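Local coordinates for thiamin pyrophosphokinase family protein (Enterococcus faecalis, PDB 3MEL) that probably transfers the pyrophosphate group of ATP to thiamine, yielding thiamine diphosphate in a magnesium-dependent reaction, at the interface of chains A and B. Sequence-based numbering; all coordinates share one arbitrary frame. Chains: chain A/B, Thiamin pyrophosphokinase family protein.

Contact 1: the interface of chains A and B. Residues chain A 110, 114; chain B 159-161, 185-186, 209.
The indole of A:Trp114 reaches into chain B and meets the backbone of two strands, 155-160 and 185-190, with its six-membered ring. The patch belongs to the two-fold symmetric interface between the two copies of this thiamin pyrophosphokinase family protein, probably the dimer usual for the family: the tryptophan belongs to the catalytic region of one subunit, whereas most of the surface that receives it belongs to the vitamin B1 binding region of the other. CZ3 of A:Trp114 lies 3.4 Å from CB of B:Ser186, and the neighbouring CE3 is 3.8 Å from CA of B:Thr185. The backbone N of B:Ser186 stands at the rim of the indole, in its plane, so that the B:Thr185-B:Ser186 segment wraps round this corner, the threonine backbone on one side of the plane and the serine CB on the other. Further round the ring, CH2 touches the carbonyl O of B:Cys160 at 3.5 Å and CB of B:Cys159 at 4.0 Å. B:Leu161, just past the end of its strand, closes on CZ2 of the indole, with CA at 4.1 Å and the CD2 methyl also in contact.

Chain A itself supports the other side of the tryptophan. The carbonyl O of A:Leu110, one helical turn back, lies over the indole towards its rim, on the face opposite to the one approached by B:Cys160 O. With CG of A:Trp114 beside its backbone N (chi1 -68°), the indole folds back over A:Leu110 as it extends towards chain B. The leucine passes beneath the ring and points its CD1 methyl at SG of B:Cys159, 4.1 Å away, with CD1 of B:Ile209 a more distant neighbour. Behind this surface, B:Ser186 turns OG away from the indole (chi1 159°) towards SG of B:Cys159; the thiol-hydroxyl link is weak but connects the two strands that receive the tryptophan.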
loop_
_atom_site.group_PDB
_atom_site.type_symbol
_atom_site.label_atom_id
_atom_site.label_comp_id
_atom_site.label_asym_id
_atom_site.label_seq_id
_atom_site.Cartn_x
_atom_site.Cartn_y
_atom_site.Cartn_z
ATOM N N LEU A 110 4.261 0.270 2.973
ATOM C CA LEU A 110 4.302 -0.984 3.741
ATOM C C LEU A 110 5.126 -0.912 5.050
ATOM O O LEU A 110 4.874 -1.639 6.023
ATOM C CB LEU A 110 4.844 -2.104 2.857
ATOM C CG LEU A 110 4.064 -2.361 1.571
ATOM C CD1 LEU A 110 4.839 -3.311 0.671
ATOM C CD2 LEU A 110 2.685 -2.920 1.887
ATOM N N TRP A 114 2.804 -1.934 8.486
ATOM C CA TRP A 114 3.167 -3.095 9.287
ATOM C C TRP A 114 3.689 -2.646 10.652
ATOM O O TRP A 114 4.292 -3.426 11.383
ATOM C CB TRP A 114 4.238 -3.940 8.573
ATOM C CG TRP A 114 3.801 -4.661 7.282
ATOM C CD1 TRP A 114 2.555 -5.156 6.971
ATOM C CD2 TRP A 114 4.642 -4.986 6.159
ATOM N NE1 TRP A 114 2.569 -5.735 5.718
ATOM C CE2 TRP A 114 3.836 -5.639 5.201
ATOM C CE3 TRP A 114 5.995 -4.767 5.865
ATOM C CZ2 TRP A 114 4.347 -6.079 3.981
ATOM C CZ3 TRP A 114 6.488 -5.195 4.655
ATOM C CH2 TRP A 114 5.672 -5.851 3.731
ATOM N N CYS B 159 10.765 -6.011 0.774
ATOM C CA CYS B 159 9.584 -6.061 1.606
ATOM C C CYS B 159 9.163 -7.514 1.776
ATOM O O CYS B 159 8.691 -8.146 0.837
ATOM C CB CYS B 159 8.469 -5.252 0.951
ATOM S SG CYS B 159 8.933 -3.551 0.502
ATOM N N CYS B 160 9.349 -8.048 2.972
ATOM C CA CYS B 160 8.894 -9.389 3.263
ATOM C C CYS B 160 7.393 -9.399 3.590
ATOM O O CYS B 160 6.978 -9.013 4.672
ATOM C CB CYS B 160 9.694 -9.968 4.421
ATOM S SG CYS B 160 11.478 -9.744 4.269
ATOM N N LEU B 161 6.588 -9.840 2.630
ATOM C CA LEU B 161 5.150 -9.910 2.788
ATOM C C LEU B 161 4.766 -11.023 3.743
ATOM O O LEU B 161 3.591 -11.228 4.022
ATOM C CB LEU B 161 4.502 -10.190 1.446
ATOM C CG LEU B 161 4.932 -9.332 0.272
ATOM C CD1 LEU B 161 4.635 -10.067 -1.047
ATOM C CD2 LEU B 161 4.262 -7.979 0.340
ATOM N N THR B 185 8.198 -7.280 7.403
ATOM C CA THR B 185 9.098 -6.161 7.636
ATOM C C THR B 185 9.462 -5.572 6.290
ATOM O O THR B 185 9.573 -6.293 5.321
ATOM C CB THR B 185 10.387 -6.624 8.346
ATOM O OG1 THR B 185 10.070 -7.211 9.613
ATOM C CG2 THR B 185 11.343 -5.465 8.550
ATOM N N SER B 186 9.654 -4.267 6.211
ATOM C CA SER B 186 9.950 -3.658 4.925
ATOM C C SER B 186 11.271 -2.897 4.934
ATOM O O SER B 186 11.297 -1.680 5.088
ATOM C CB SER B 186 8.819 -2.729 4.493
ATOM O OG SER B 186 9.266 -1.787 3.531
ATOM N N ILE B 209 10.833 -3.979 -4.291
ATOM C CA ILE B 209 10.328 -2.704 -4.769
ATOM C C ILE B 209 11.492 -1.791 -5.056
ATOM O O ILE B 209 12.267 -1.459 -4.166
ATOM C CB ILE B 209 9.413 -1.987 -3.710
ATOM C CG1 ILE B 209 8.246 -2.879 -3.259
ATOM C CG2 ILE B 209 8.898 -0.641 -4.244
ATOM C CD1 ILE B 209 7.041 -2.101 -2.756
#

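Contact 2: the interface of chains A and B. Residues chain A 135, 155-156, 189, 211-212; chain B 105, 107.
B:Arg105 lays its guanidinium flat on the ring of A:Tyr155, the two planes only 6° apart. NH2 sits over the middle of the ring, 3.6 Å from its centroid, in a cation-pi contact, while CZ lies 3.5 Å from the ring carbon CD2. The two side chains run at about a right angle to each other, so the arginine enters across the ring, not along the tyrosine. This is a polar patch of the two-chain assembly, where the catalytic region of chain B meets the thiamine-binding region of chain A.

Bends at chi2 and chi3 carry the arginine over A:Ser211, whose CB packs against its CG at 3.5 Å, and bring the guanidinium back towards B:Asp107. NH1 hydrogen-bonds OG of A:Ser211 at 3.0 Å; this hydroxyl is placed between the serine's own backbone N and carbonyl carbon (chi1 47°), which directs it at the arginine. NH1 also forms a salt bridge with OD1 of B:Asp107 at 2.7 Å. The aspartate thus steadies the guanidinium from within its own chain, and its charge probably offsets that of the arginine in the interface. NH2 makes a weak hydrogen bond to OG of A:Ser189, which, like OD1 of B:Asp107, is displaced from the guanidinium plane to the side away from A:Tyr155.

The second carboxylate oxygen of B:Asp107 crosses the boundary directly: the backbone N of A:Ser189 donates to OD2 over 3.1 Å, nearly along the C-O axis. B:Asp107 thus holds the backbone of A:Ser189, and B:Arg105 adds a weak link to its hydroxyl. A:Asn135 borders the patch, with OD1 3.8 Å from CA of B:Arg105.

B:Arg105 immediately precedes helix 106-113 and B:Asp107 lies in its first turn, while the chain A partners come from the start of strand 155-160, the end of strand 206-211 and the loop residue A:Ser189, directly after strand 185-188.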
loop_
_atom_site.group_PDB
_atom_site.type_symbol
_atom_site.label_atom_id
_atom_site.label_comp_id
_atom_site.label_asym_id
_atom_site.label_seq_id
_atom_site.Cartn_x
_atom_site.Cartn_y
_atom_site.Cartn_z
ATOM N N ASN A 135 -8.442 7.505 2.814
ATOM C CA ASN A 135 -8.277 6.250 3.540
ATOM C C ASN A 135 -8.177 6.434 5.022
ATOM O O ASN A 135 -7.660 7.443 5.499
ATOM C CB ASN A 135 -7.046 5.492 3.038
ATOM C CG ASN A 135 -7.246 4.931 1.662
ATOM O OD1 ASN A 135 -7.904 3.911 1.496
ATOM N ND2 ASN A 135 -6.701 5.602 0.658
ATOM N N TYR A 155 -16.683 2.930 1.643
ATOM C CA TYR A 155 -16.295 1.529 1.566
ATOM C C TYR A 155 -15.729 0.984 2.869
ATOM O O TYR A 155 -15.240 1.736 3.703
ATOM C CB TYR A 155 -15.322 1.325 0.406
ATOM C CG TYR A 155 -15.901 1.771 -0.925
ATOM C CD1 TYR A 155 -16.935 1.051 -1.531
ATOM C CD2 TYR A 155 -15.426 2.906 -1.573
ATOM C CE1 TYR A 155 -17.473 1.449 -2.732
ATOM C CE2 TYR A 155 -15.960 3.310 -2.786
ATOM C CZ TYR A 155 -16.984 2.573 -3.361
ATOM O OH TYR A 155 -17.534 2.967 -4.564
ATOM N N LEU A 156 -15.826 -0.327 3.042
ATOM C CA LEU A 156 -15.275 -1.013 4.199
ATOM C C LEU A 156 -14.406 -2.179 3.712
ATOM O O LEU A 156 -14.709 -2.818 2.713
ATOM C CB LEU A 156 -16.411 -1.516 5.096
ATOM C CG LEU A 156 -16.099 -2.371 6.332
ATOM C CD1 LEU A 156 -15.180 -1.657 7.344
ATOM C CD2 LEU A 156 -17.383 -2.848 6.993
ATOM N N SER A 189 -13.804 -3.191 -0.813
ATOM C CA SER A 189 -15.049 -2.741 -1.452
ATOM C C SER A 189 -16.323 -3.293 -0.812
ATOM O O SER A 189 -17.384 -3.291 -1.411
ATOM C CB SER A 189 -15.023 -3.010 -2.957
ATOM O OG SER A 189 -13.796 -2.548 -3.519
ATOM N N SER A 211 -12.697 3.742 3.181
ATOM C CA SER A 211 -12.162 4.503 2.061
ATOM C C SER A 211 -13.292 5.129 1.262
ATOM O O SER A 211 -14.457 4.859 1.537
ATOM C CB SER A 211 -11.328 3.583 1.165
ATOM O OG SER A 211 -11.997 2.347 0.883
ATOM N N LYS A 212 -12.948 5.969 0.288
ATOM C CA LYS A 212 -13.935 6.571 -0.619
ATOM C C LYS A 212 -13.281 6.995 -1.930
ATOM O O LYS A 212 -12.058 7.035 -2.021
ATOM C CB LYS A 212 -14.599 7.791 0.015
ATOM C CG LYS A 212 -13.698 9.023 0.077
ATOM C CD LYS A 212 -14.381 10.172 0.797
ATOM C CE LYS A 212 -13.412 11.297 1.121
ATOM N NZ LYS A 212 -14.048 12.364 1.960
ATOM N N ARG B 105 -7.563 4.151 -3.359
ATOM C CA ARG B 105 -7.951 3.268 -2.266
ATOM C C ARG B 105 -6.866 2.222 -1.991
ATOM O O ARG B 105 -6.271 1.649 -2.899
ATOM C CB ARG B 105 -9.302 2.589 -2.538
ATOM C CG ARG B 105 -10.531 3.448 -2.279
ATOM C CD ARG B 105 -11.454 3.579 -3.508
ATOM N NE ARG B 105 -12.429 2.499 -3.730
ATOM C CZ ARG B 105 -12.590 1.413 -2.974
ATOM N NH1 ARG B 105 -11.853 1.211 -1.895
ATOM N NH2 ARG B 105 -13.499 0.511 -3.300
ATOM N N ASP B 107 -7.243 -0.497 0.190
ATOM C CA ASP B 107 -7.778 -1.852 0.320
ATOM C C ASP B 107 -7.769 -2.508 -1.053
ATOM O O ASP B 107 -7.833 -3.723 -1.174
ATOM C CB ASP B 107 -9.189 -1.842 0.926
ATOM C CG ASP B 107 -10.216 -1.130 0.052
ATOM O OD1 ASP B 107 -9.848 -0.186 -0.681
ATOM O OD2 ASP B 107 -11.406 -1.508 0.117
#

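Contact 1 and contact 2 lie about 21 Å apart, measured between the centres of their C-alpha atoms, and draw on the same elements with the chains exchanged. Contact 1 uses the far part of helix 106-113 of chain A, contact 2 the beginning of that helix in chain B. Both meet strands 155-160 and 206-211 of the other subunit, with strand 185-190 of chain B in contact 1 and the break after strand 185-188 of chain A in contact 2. By symmetry, each helix is held at both ends. A:His108 and B:His108, thiamine diphosphate pocket residues, lie on it, so pairing may help shape the active site.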